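Local structure of aromatic-amino-acid:2-oxoglutarate transaminase (Candida albicans, 6HND) at residues Trp460-Tyr465 and Lys507-Ala512; Gln453-Leu458 and Asn487-Cys492; Ile443-Asp448 and Tyr514-Asn519. The protein probably transfers amino groups between aromatic amino acids, and perhaps 2-aminoadipate, and 2-oxo acids, with pyridoxal 5'-phosphate as its cofactor. One frame throughout, in Å; residues are numbered along the deposited sequence.

In the fold
Strand 438-443 runs into the loop 443-448, and there contact 3 closes the widest loop, meeting the end of helix 499-518 at 514-519. Contacts 1 and 2 are both nested inside that loop. Helix 451-465 follows and supplies one side of both other contacts: 453-458 meets strand 488-492 in contact 2, and 460-465 meets helix 499-518 in contact 1. Because the partners come in the same order as the helix segments, contacts 1 and 2 cross along the chain. They touch through L462 and F489 and through L509 and L491, while L458 packs on I443 and F516 of contact 3. Together they bind two helices and a strand-to-helix loop to one antiparallel sheet.

Contact 1 of 3, residues Trp460-Tyr465 and Lys507-Ala512; sequences WKLISY and KRLTDA
L462 and Y465 pack on A512 in an apolar helix-helix contact between 460-465, in the C-terminal part of helix 451-465, and 507-512 of helix 499-518, away from the cofactor site. The two segments cross steeply, their directions 132° apart, with axes 8.9 Å apart at closest. A512 suits this place because a residue with only CB lets a flat ring lie against the helix: its CA stands 3.8 Å from the centroid of the Y465 ring, 8° off the ring normal. On its other flank L462 CD2 presses on A512 CB at 3.4 Å, a tight fit. L509 CD1 comes to 3.9 Å from L462 CD1. The ring of Y465 also meets D511 CB; its OH probably bonds to E515 OE2, and K461 NZ pairs with OE1 of that carboxylate, though both distances are too short to be trusted. R508 uses its aliphatic part here, CD lying 3.3 Å from Y465 O, while NE pairs with E504 and NH1 bonds to G466 O and to K37 O of the second subunit. Beneath the pair lies the sheet: L462 rests on F489 of strand 488-492, and L509 on L491 and on F441 of strand 438-443.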
loop_
_atom_site.group_PDB
_atom_site.type_symbol
_atom_site.label_atom_id
_atom_site.label_comp_id
_atom_site.label_asym_id
_atom_site.label_seq_id
_atom_site.Cartn_x
_atom_site.Cartn_y
_atom_site.Cartn_z
ATOM N N TRP B 460 4.044 26.479 -24.474
ATOM C CA TRP B 460 3.078 27.583 -24.243
ATOM C C TRP B 460 2.117 27.684 -25.439
ATOM O O TRP B 460 0.912 27.802 -25.200
ATOM C CB TRP B 460 3.789 28.910 -23.996
ATOM C CG TRP B 460 4.451 29.000 -22.664
ATOM C CD1 TRP B 460 5.790 29.102 -22.408
ATOM C CD2 TRP B 460 3.787 29.002 -21.392
ATOM N NE1 TRP B 460 5.997 29.180 -21.060
ATOM C CE2 TRP B 460 4.792 29.111 -20.412
ATOM C CE3 TRP B 460 2.450 28.918 -20.991
ATOM C CZ2 TRP B 460 4.490 29.132 -19.051
ATOM C CZ3 TRP B 460 2.156 28.928 -19.648
ATOM C CH2 TRP B 460 3.164 29.033 -18.692
ATOM N N LYS B 461 2.625 27.596 -26.674
ATOM C CA LYS B 461 1.807 27.666 -27.918
ATOM C C LYS B 461 0.748 26.545 -27.971
ATOM O O LYS B 461 -0.416 26.824 -28.337
ATOM C CB LYS B 461 2.711 27.579 -29.149
ATOM C CG LYS B 461 2.071 28.096 -30.421
ATOM C CD LYS B 461 1.478 29.485 -30.237
ATOM C CE LYS B 461 1.389 30.269 -31.514
ATOM N NZ LYS B 461 0.645 31.523 -31.286
ATOM N N LEU B 462 1.138 25.308 -27.664
ATOM C CA LEU B 462 0.210 24.145 -27.639
ATOM C C LEU B 462 -0.884 24.429 -26.603
ATOM O O LEU B 462 -2.076 24.244 -26.934
ATOM C CB LEU B 462 0.953 22.851 -27.274
ATOM C CG LEU B 462 2.068 22.384 -28.212
ATOM C CD1 LEU B 462 2.546 21.022 -27.779
ATOM C CD2 LEU B 462 1.619 22.321 -29.643
ATOM N N ILE B 463 -0.499 24.866 -25.392
ATOM C CA ILE B 463 -1.471 25.173 -24.294
ATOM C C ILE B 463 -2.462 26.225 -24.811
ATOM O O ILE B 463 -3.674 25.965 -24.710
ATOM C CB ILE B 463 -0.772 25.606 -22.995
ATOM C CG1 ILE B 463 0.112 24.490 -22.424
ATOM C CG2 ILE B 463 -1.798 26.093 -21.977
ATOM C CD1 ILE B 463 1.102 24.965 -21.383
ATOM N N SER B 464 -1.980 27.299 -25.447
ATOM C CA SER B 464 -2.835 28.360 -26.056
ATOM C C SER B 464 -3.714 27.779 -27.170
ATOM O O SER B 464 -4.866 28.223 -27.264
ATOM C CB SER B 464 -2.058 29.569 -26.525
ATOM O OG SER B 464 -1.176 29.240 -27.565
ATOM N N TYR B 465 -3.263 26.754 -27.900
ATOM C CA TYR B 465 -4.080 26.079 -28.954
ATOM C C TYR B 465 -5.017 24.993 -28.376
ATOM O O TYR B 465 -5.809 24.433 -29.156
ATOM C CB TYR B 465 -3.171 25.536 -30.060
ATOM C CG TYR B 465 -2.978 26.478 -31.222
ATOM C CD1 TYR B 465 -2.231 27.645 -31.097
ATOM C CD2 TYR B 465 -3.532 26.193 -32.461
ATOM C CE1 TYR B 465 -2.052 28.507 -32.172
ATOM C CE2 TYR B 465 -3.343 27.027 -33.547
ATOM C CZ TYR B 465 -2.617 28.192 -33.397
ATOM O OH TYR B 465 -2.470 29.002 -34.476
ATOM N N LYS B 507 -4.997 17.673 -34.707
ATOM C CA LYS B 507 -5.158 18.953 -35.443
ATOM C C LYS B 507 -4.648 20.143 -34.598
ATOM O O LYS B 507 -3.847 20.936 -35.091
ATOM C CB LYS B 507 -6.619 19.113 -35.846
ATOM C CG LYS B 507 -6.872 20.301 -36.768
ATOM C CD LYS B 507 -8.341 20.491 -37.091
ATOM C CE LYS B 507 -8.584 21.780 -37.841
ATOM N NZ LYS B 507 -8.097 22.951 -37.072
ATOM N N ARG B 508 -5.074 20.289 -33.352
ATOM C CA ARG B 508 -4.591 21.405 -32.505
ATOM C C ARG B 508 -3.061 21.309 -32.338
ATOM O O ARG B 508 -2.377 22.358 -32.358
ATOM C CB ARG B 508 -5.328 21.384 -31.165
ATOM C CG ARG B 508 -6.829 21.633 -31.273
ATOM C CD ARG B 508 -7.420 21.696 -29.867
ATOM N NE ARG B 508 -8.870 21.809 -29.814
ATOM C CZ ARG B 508 -9.591 21.939 -28.696
ATOM N NH1 ARG B 508 -9.027 21.945 -27.497
ATOM N NH2 ARG B 508 -10.899 22.046 -28.779
ATOM N N LEU B 509 -2.534 20.095 -32.167
ATOM C CA LEU B 509 -1.087 19.833 -31.961
ATOM C C LEU B 509 -0.323 20.436 -33.130
ATOM O O LEU B 509 0.561 21.277 -32.925
ATOM C CB LEU B 509 -0.868 18.322 -31.898
ATOM C CG LEU B 509 0.566 17.865 -31.651
ATOM C CD1 LEU B 509 1.143 18.505 -30.396
ATOM C CD2 LEU B 509 0.614 16.345 -31.551
ATOM N N THR B 510 -0.720 20.024 -34.323
ATOM C CA THR B 510 -0.019 20.289 -35.594
ATOM C C THR B 510 -0.254 21.734 -36.050
ATOM O O THR B 510 0.708 22.302 -36.609
ATOM C CB THR B 510 -0.429 19.205 -36.587
ATOM O OG1 THR B 510 -1.856 19.150 -36.609
ATOM C CG2 THR B 510 0.146 17.871 -36.176
ATOM N N ASP B 511 -1.457 22.293 -35.837
ATOM C CA ASP B 511 -1.781 23.725 -36.087
ATOM C C ASP B 511 -0.843 24.598 -35.241
ATOM O O ASP B 511 -0.246 25.558 -35.765
ATOM C CB ASP B 511 -3.220 24.072 -35.701
ATOM C CG ASP B 511 -4.343 23.589 -36.612
ATOM O OD1 ASP B 511 -4.070 23.103 -37.746
ATOM O OD2 ASP B 511 -5.510 23.705 -36.162
ATOM N N ALA B 512 -0.717 24.287 -33.956
ATOM C CA ALA B 512 0.157 25.035 -33.026
ATOM C C ALA B 512 1.626 24.968 -33.485
ATOM O O ALA B 512 2.299 26.002 -33.436
ATOM C CB ALA B 512 -0.022 24.490 -31.633
#

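Contact 2 of 3, residues Gln453-Leu458 and Asn487-Cys492; sequences QKMKLL and NFFRLC
M455 of the helix and F489 of the strand reach toward each other tip to tip. The methyl CE of M455 lies over one face of the ring, offset toward the rim, 3.5 Å from F489 CZ and 3.7 Å from the ring centroid; this is a CH-pi contact. The sulfur follows more obliquely, SD being 5.0 Å from the F489 centroid, so the pair also counts as a Met-aromatic contact. L458 takes the ring from another direction: its CG sits in the ring plane at the edge, and CD2 comes to 3.7 Å from F489 CE2. Phenylalanine suits position 489 by offering a flat face to the methyl and an edge to L458, whose branched end packs beside that edge.

An unbranched thioether suits M455, since the chain bends at chi2 (-63°) and again at chi3 (-63°), carrying CE over the ring while SD passes 3.8 Å from N487 CA. CE also lies 3.5 Å from F488 N. Backbone bonds fix the strand: N487 pairs with I443 and F489 with F441, and N487 ND2 adds a bond to I443 O. Further along the strand, R490 NH1 bonds to OD1 of N252, a cofactor-binding residue. Helix 451-465 thus lies against the antiparallel sheet at strands 438-443 and 488-492, with L459 also touching F489 and with F516 of helix 499-518 against L458.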
loop_
_atom_site.group_PDB
_atom_site.type_symbol
_atom_site.label_atom_id
_atom_site.label_comp_id
_atom_site.label_asym_id
_atom_site.label_seq_id
_atom_site.Cartn_x
_atom_site.Cartn_y
_atom_site.Cartn_z
ATOM N N GLN B 453 14.903 25.900 -24.617
ATOM C CA GLN B 453 14.266 27.230 -24.694
ATOM C C GLN B 453 13.125 27.192 -25.723
ATOM O O GLN B 453 12.031 27.668 -25.399
ATOM C CB GLN B 453 15.317 28.287 -25.021
ATOM C CG GLN B 453 14.749 29.695 -25.065
ATOM C CD GLN B 453 15.598 30.628 -25.892
ATOM O OE1 GLN B 453 15.761 30.455 -27.110
ATOM N NE2 GLN B 453 16.140 31.638 -25.220
ATOM N N LYS B 454 13.348 26.652 -26.926
ATOM C CA LYS B 454 12.318 26.672 -28.008
ATOM C C LYS B 454 11.208 25.672 -27.692
ATOM O O LYS B 454 10.030 25.926 -28.057
ATOM C CB LYS B 454 12.920 26.349 -29.378
ATOM C CG LYS B 454 13.847 27.412 -29.953
ATOM C CD LYS B 454 13.273 28.812 -29.850
ATOM C CE LYS B 454 13.927 29.780 -30.808
ATOM N NZ LYS B 454 13.337 31.124 -30.669
ATOM N N MET B 455 11.563 24.543 -27.088
ATOM C CA MET B 455 10.554 23.513 -26.736
ATOM C C MET B 455 9.615 24.100 -25.673
ATOM O O MET B 455 8.410 23.873 -25.801
ATOM C CB MET B 455 11.213 22.207 -26.263
ATOM C CG MET B 455 11.867 21.403 -27.406
ATOM S SD MET B 455 10.692 20.825 -28.686
ATOM C CE MET B 455 9.674 19.732 -27.696
ATOM N N LYS B 456 10.122 24.889 -24.715
ATOM C CA LYS B 456 9.274 25.535 -23.660
ATOM C C LYS B 456 8.344 26.567 -24.306
ATOM O O LYS B 456 7.165 26.590 -23.969
ATOM C CB LYS B 456 10.106 26.187 -22.553
ATOM C CG LYS B 456 10.770 25.214 -21.599
ATOM C CD LYS B 456 11.941 25.819 -20.837
ATOM C CE LYS B 456 12.689 24.788 -20.010
ATOM N NZ LYS B 456 13.937 25.352 -19.442
ATOM N N LEU B 457 8.866 27.359 -25.234
ATOM C CA LEU B 457 8.098 28.387 -25.969
ATOM C C LEU B 457 6.995 27.691 -26.774
ATOM O O LEU B 457 5.844 28.155 -26.713
ATOM C CB LEU B 457 9.073 29.162 -26.862
ATOM C CG LEU B 457 8.656 30.591 -27.198
ATOM C CD1 LEU B 457 8.383 31.383 -25.931
ATOM C CD2 LEU B 457 9.708 31.272 -28.053
ATOM N N LEU B 458 7.323 26.564 -27.424
ATOM C CA LEU B 458 6.365 25.761 -28.229
ATOM C C LEU B 458 5.303 25.167 -27.301
ATOM O O LEU B 458 4.116 25.106 -27.705
ATOM C CB LEU B 458 7.133 24.682 -28.999
ATOM C CG LEU B 458 6.300 23.752 -29.874
ATOM C CD1 LEU B 458 5.339 24.529 -30.764
ATOM C CD2 LEU B 458 7.203 22.853 -30.720
ATOM N N ASN B 487 13.985 17.235 -28.045
ATOM C CA ASN B 487 13.119 17.922 -29.049
ATOM C C ASN B 487 11.898 17.056 -29.388
ATOM O O ASN B 487 11.662 16.767 -30.566
ATOM C CB ASN B 487 13.911 18.312 -30.303
ATOM C CG ASN B 487 14.569 17.125 -30.984
ATOM O OD1 ASN B 487 15.077 16.214 -30.313
ATOM N ND2 ASN B 487 14.514 17.122 -32.311
ATOM N N PHE B 488 11.103 16.664 -28.398
ATOM C CA PHE B 488 9.888 15.864 -28.680
ATOM C C PHE B 488 8.861 16.081 -27.583
ATOM O O PHE B 488 9.246 16.404 -26.467
ATOM C CB PHE B 488 10.193 14.372 -28.859
ATOM C CG PHE B 488 10.647 13.627 -27.631
ATOM C CD1 PHE B 488 11.992 13.552 -27.303
ATOM C CD2 PHE B 488 9.742 12.941 -26.843
ATOM C CE1 PHE B 488 12.413 12.805 -26.208
ATOM C CE2 PHE B 488 10.154 12.234 -25.723
ATOM C CZ PHE B 488 11.487 12.177 -25.400
ATOM N N PHE B 489 7.603 15.852 -27.925
ATOM C CA PHE B 489 6.497 15.697 -26.959
ATOM C C PHE B 489 6.055 14.237 -26.961
ATOM O O PHE B 489 6.054 13.612 -28.024
ATOM C CB PHE B 489 5.339 16.618 -27.322
ATOM C CG PHE B 489 5.698 18.073 -27.336
ATOM C CD1 PHE B 489 5.910 18.760 -26.147
ATOM C CD2 PHE B 489 5.776 18.766 -28.537
ATOM C CE1 PHE B 489 6.245 20.106 -26.162
ATOM C CE2 PHE B 489 6.142 20.109 -28.551
ATOM C CZ PHE B 489 6.371 20.774 -27.366
ATOM N N ARG B 490 5.720 13.715 -25.778
ATOM C CA ARG B 490 5.065 12.398 -25.634
ATOM C C ARG B 490 3.574 12.646 -25.765
ATOM O O ARG B 490 3.059 13.533 -25.039
ATOM C CB ARG B 490 5.347 11.741 -24.278
ATOM C CG ARG B 490 4.791 10.324 -24.157
ATOM C CD ARG B 490 4.824 9.828 -22.726
ATOM N NE ARG B 490 3.760 10.437 -21.956
ATOM C CZ ARG B 490 3.529 10.224 -20.680
ATOM N NH1 ARG B 490 4.292 9.391 -19.998
ATOM N NH2 ARG B 490 2.535 10.851 -20.080
ATOM N N LEU B 491 2.918 11.833 -26.582
ATOM C CA LEU B 491 1.452 11.896 -26.802
ATOM C C LEU B 491 0.849 10.618 -26.258
ATOM O O LEU B 491 1.466 9.566 -26.477
ATOM C CB LEU B 491 1.163 12.021 -28.297
ATOM C CG LEU B 491 1.988 13.072 -29.044
ATOM C CD1 LEU B 491 1.667 13.005 -30.524
ATOM C CD2 LEU B 491 1.709 14.460 -28.495
ATOM N N CYS B 492 -0.273 10.730 -25.548
ATOM C CA CYS B 492 -1.055 9.579 -25.068
ATOM C C CYS B 492 -2.491 9.643 -25.606
ATOM O O CYS B 492 -3.169 10.655 -25.342
ATOM C CB CYS B 492 -1.051 9.505 -23.549
ATOM S SG CYS B 492 -2.028 8.099 -22.964
#

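Contact 3 of 3, residues Ile443-Asp448 and Tyr514-Asn519; sequences INLPKD and YEFFSN
F517 loses more surface to the loop than any other residue here, its ring edge meeting N444 and I443. CZ lies 3.4 Å from N444 O, with the oxygen near the ring plane, and the faintly positive hydrogens of an aromatic edge probably make this a mildly favourable approach to a carbonyl. Also at the edge, I443 CG2 comes to 3.8 Å from F517 CE1. A chi1 of -92°, well off a staggered value, sets CG of F517, and the ring stacks on Y427. A large flat side chain suits the place because it can use its edge for the loop and still offer a face to a neighbour.

L445 joins the two phenylalanines: its branched end brings CD2 to 4.2 Å from F517 CZ and 4.3 Å from F516 CE2, looser than the contacts of the F517 edge with N444 and I443. The ring of F516 packs further on L521, as befits a buried aromatic.

N444 shapes the loop. It is the centre of an inverse gamma turn, closed by a weak bond from L445 N to I443 O (2.9 Å), and its ND2 bonds to G426 O. The arrangement is thus an inverse gamma turn at the exit of strand 438-443, packed against the last turn of helix 499-518, in the C-terminal part of the aminotransferase fold.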
loop_
_atom_site.group_PDB
_atom_site.type_symbol
_atom_site.label_atom_id
_atom_site.label_comp_id
_atom_site.label_asym_id
_atom_site.label_seq_id
_atom_site.Cartn_x
_atom_site.Cartn_y
_atom_site.Cartn_z
ATOM N N ILE B 443 9.947 17.268 -32.989
ATOM C CA ILE B 443 9.959 18.664 -33.484
ATOM C C ILE B 443 11.318 18.877 -34.152
ATOM O O ILE B 443 12.338 18.871 -33.404
ATOM C CB ILE B 443 9.757 19.635 -32.306
ATOM C CG1 ILE B 443 8.576 19.241 -31.413
ATOM C CG2 ILE B 443 9.660 21.059 -32.830
ATOM C CD1 ILE B 443 7.260 19.042 -32.140
ATOM N N ASN B 444 11.321 19.041 -35.478
ATOM C CA ASN B 444 12.535 19.254 -36.311
ATOM C C ASN B 444 12.957 20.729 -36.164
ATOM O O ASN B 444 12.967 21.485 -37.171
ATOM C CB ASN B 444 12.341 18.716 -37.746
ATOM C CG ASN B 444 12.050 17.215 -37.761
ATOM O OD1 ASN B 444 12.534 16.463 -36.896
ATOM N ND2 ASN B 444 11.266 16.740 -38.728
ATOM N N LEU B 445 13.378 21.117 -34.958
ATOM C CA LEU B 445 14.028 22.441 -34.751
ATOM C C LEU B 445 15.325 22.463 -35.553
ATOM O O LEU B 445 15.977 21.437 -35.683
ATOM C CB LEU B 445 14.311 22.692 -33.263
ATOM C CG LEU B 445 13.082 22.733 -32.369
ATOM C CD1 LEU B 445 13.480 22.674 -30.918
ATOM C CD2 LEU B 445 12.247 23.951 -32.651
ATOM N N PRO B 446 15.751 23.622 -36.100
ATOM C CA PRO B 446 17.124 23.770 -36.586
ATOM C C PRO B 446 18.136 23.307 -35.525
ATOM O O PRO B 446 17.971 23.578 -34.351
ATOM C CB PRO B 446 17.288 25.264 -36.897
ATOM C CG PRO B 446 15.870 25.797 -37.043
ATOM C CD PRO B 446 14.948 24.836 -36.292
ATOM N N LYS B 447 19.187 22.642 -35.977
ATOM C CA LYS B 447 20.231 22.040 -35.107
ATOM C C LYS B 447 20.781 23.088 -34.123
ATOM O O LYS B 447 21.122 22.710 -32.987
ATOM C CB LYS B 447 21.322 21.445 -36.003
ATOM C CG LYS B 447 22.475 20.731 -35.311
ATOM C CD LYS B 447 23.429 20.108 -36.323
ATOM C CE LYS B 447 24.606 19.390 -35.710
ATOM N NZ LYS B 447 24.153 18.291 -34.817
ATOM N N ASP B 448 20.916 24.346 -34.551
ATOM C CA ASP B 448 21.709 25.366 -33.808
ATOM C C ASP B 448 20.839 26.205 -32.858
ATOM O O ASP B 448 21.410 27.138 -32.254
ATOM C CB ASP B 448 22.490 26.285 -34.756
ATOM C CG ASP B 448 21.639 27.187 -35.634
ATOM O OD1 ASP B 448 20.554 26.748 -36.053
ATOM O OD2 ASP B 448 22.078 28.323 -35.886
ATOM N N TYR B 514 2.795 24.297 -36.585
ATOM C CA TYR B 514 2.772 25.035 -37.870
ATOM C C TYR B 514 2.898 26.541 -37.619
ATOM O O TYR B 514 3.788 27.167 -38.220
ATOM C CB TYR B 514 1.491 24.794 -38.669
ATOM C CG TYR B 514 1.566 25.457 -40.023
ATOM C CD1 TYR B 514 2.355 24.908 -41.018
ATOM C CD2 TYR B 514 0.926 26.661 -40.287
ATOM C CE1 TYR B 514 2.485 25.517 -42.253
ATOM C CE2 TYR B 514 1.047 27.286 -41.523
ATOM C CZ TYR B 514 1.833 26.713 -42.512
ATOM O OH TYR B 514 2.003 27.281 -43.743
ATOM N N GLU B 515 2.041 27.109 -36.766
ATOM C CA GLU B 515 2.079 28.563 -36.488
ATOM C C GLU B 515 3.439 28.888 -35.889
ATOM O O GLU B 515 4.034 29.902 -36.283
ATOM C CB GLU B 515 0.958 29.026 -35.562
ATOM C CG GLU B 515 0.698 30.534 -35.644
ATOM C CD GLU B 515 0.145 31.166 -34.368
ATOM O OE1 GLU B 515 0.884 31.971 -33.721
ATOM O OE2 GLU B 515 -1.016 30.846 -34.000
ATOM N N PHE B 516 3.934 28.050 -34.988
ATOM C CA PHE B 516 5.175 28.348 -34.227
ATOM C C PHE B 516 6.334 28.453 -35.222
ATOM O O PHE B 516 7.121 29.432 -35.126
ATOM C CB PHE B 516 5.385 27.319 -33.118
ATOM C CG PHE B 516 6.714 27.402 -32.420
ATOM C CD1 PHE B 516 6.930 28.327 -31.417
ATOM C CD2 PHE B 516 7.720 26.514 -32.725
ATOM C CE1 PHE B 516 8.149 28.395 -30.765
ATOM C CE2 PHE B 516 8.937 26.577 -32.074
ATOM C CZ PHE B 516 9.155 27.521 -31.100
ATOM N N PHE B 517 6.408 27.514 -36.171
ATOM C CA PHE B 517 7.424 27.485 -37.260
ATOM C C PHE B 517 7.241 28.677 -38.221
ATOM O O PHE B 517 8.251 29.363 -38.525
ATOM C CB PHE B 517 7.411 26.126 -37.968
ATOM C CG PHE B 517 8.380 25.121 -37.382
ATOM C CD1 PHE B 517 8.098 24.470 -36.185
ATOM C CD2 PHE B 517 9.597 24.867 -38.004
ATOM C CE1 PHE B 517 8.987 23.554 -35.650
ATOM C CE2 PHE B 517 10.493 23.964 -37.464
ATOM C CZ PHE B 517 10.181 23.306 -36.290
ATOM N N SER B 518 6.005 28.957 -38.648
ATOM C CA SER B 518 5.644 30.116 -39.514
ATOM C C SER B 518 6.095 31.429 -38.847
ATOM O O SER B 518 6.570 32.324 -39.574
ATOM C CB SER B 518 4.169 30.143 -39.825
ATOM O OG SER B 518 3.731 28.871 -40.309
ATOM N N ASN B 519 5.989 31.515 -37.515
ATOM C CA ASN B 519 6.381 32.696 -36.703
ATOM C C ASN B 519 7.908 32.805 -36.547
ATOM O O ASN B 519 8.334 33.745 -35.851
ATOM C CB ASN B 519 5.739 32.661 -35.314
ATOM C CG ASN B 519 4.232 32.752 -35.347
ATOM O OD1 ASN B 519 3.641 32.963 -36.401
ATOM N ND2 ASN B 519 3.603 32.562 -34.202
#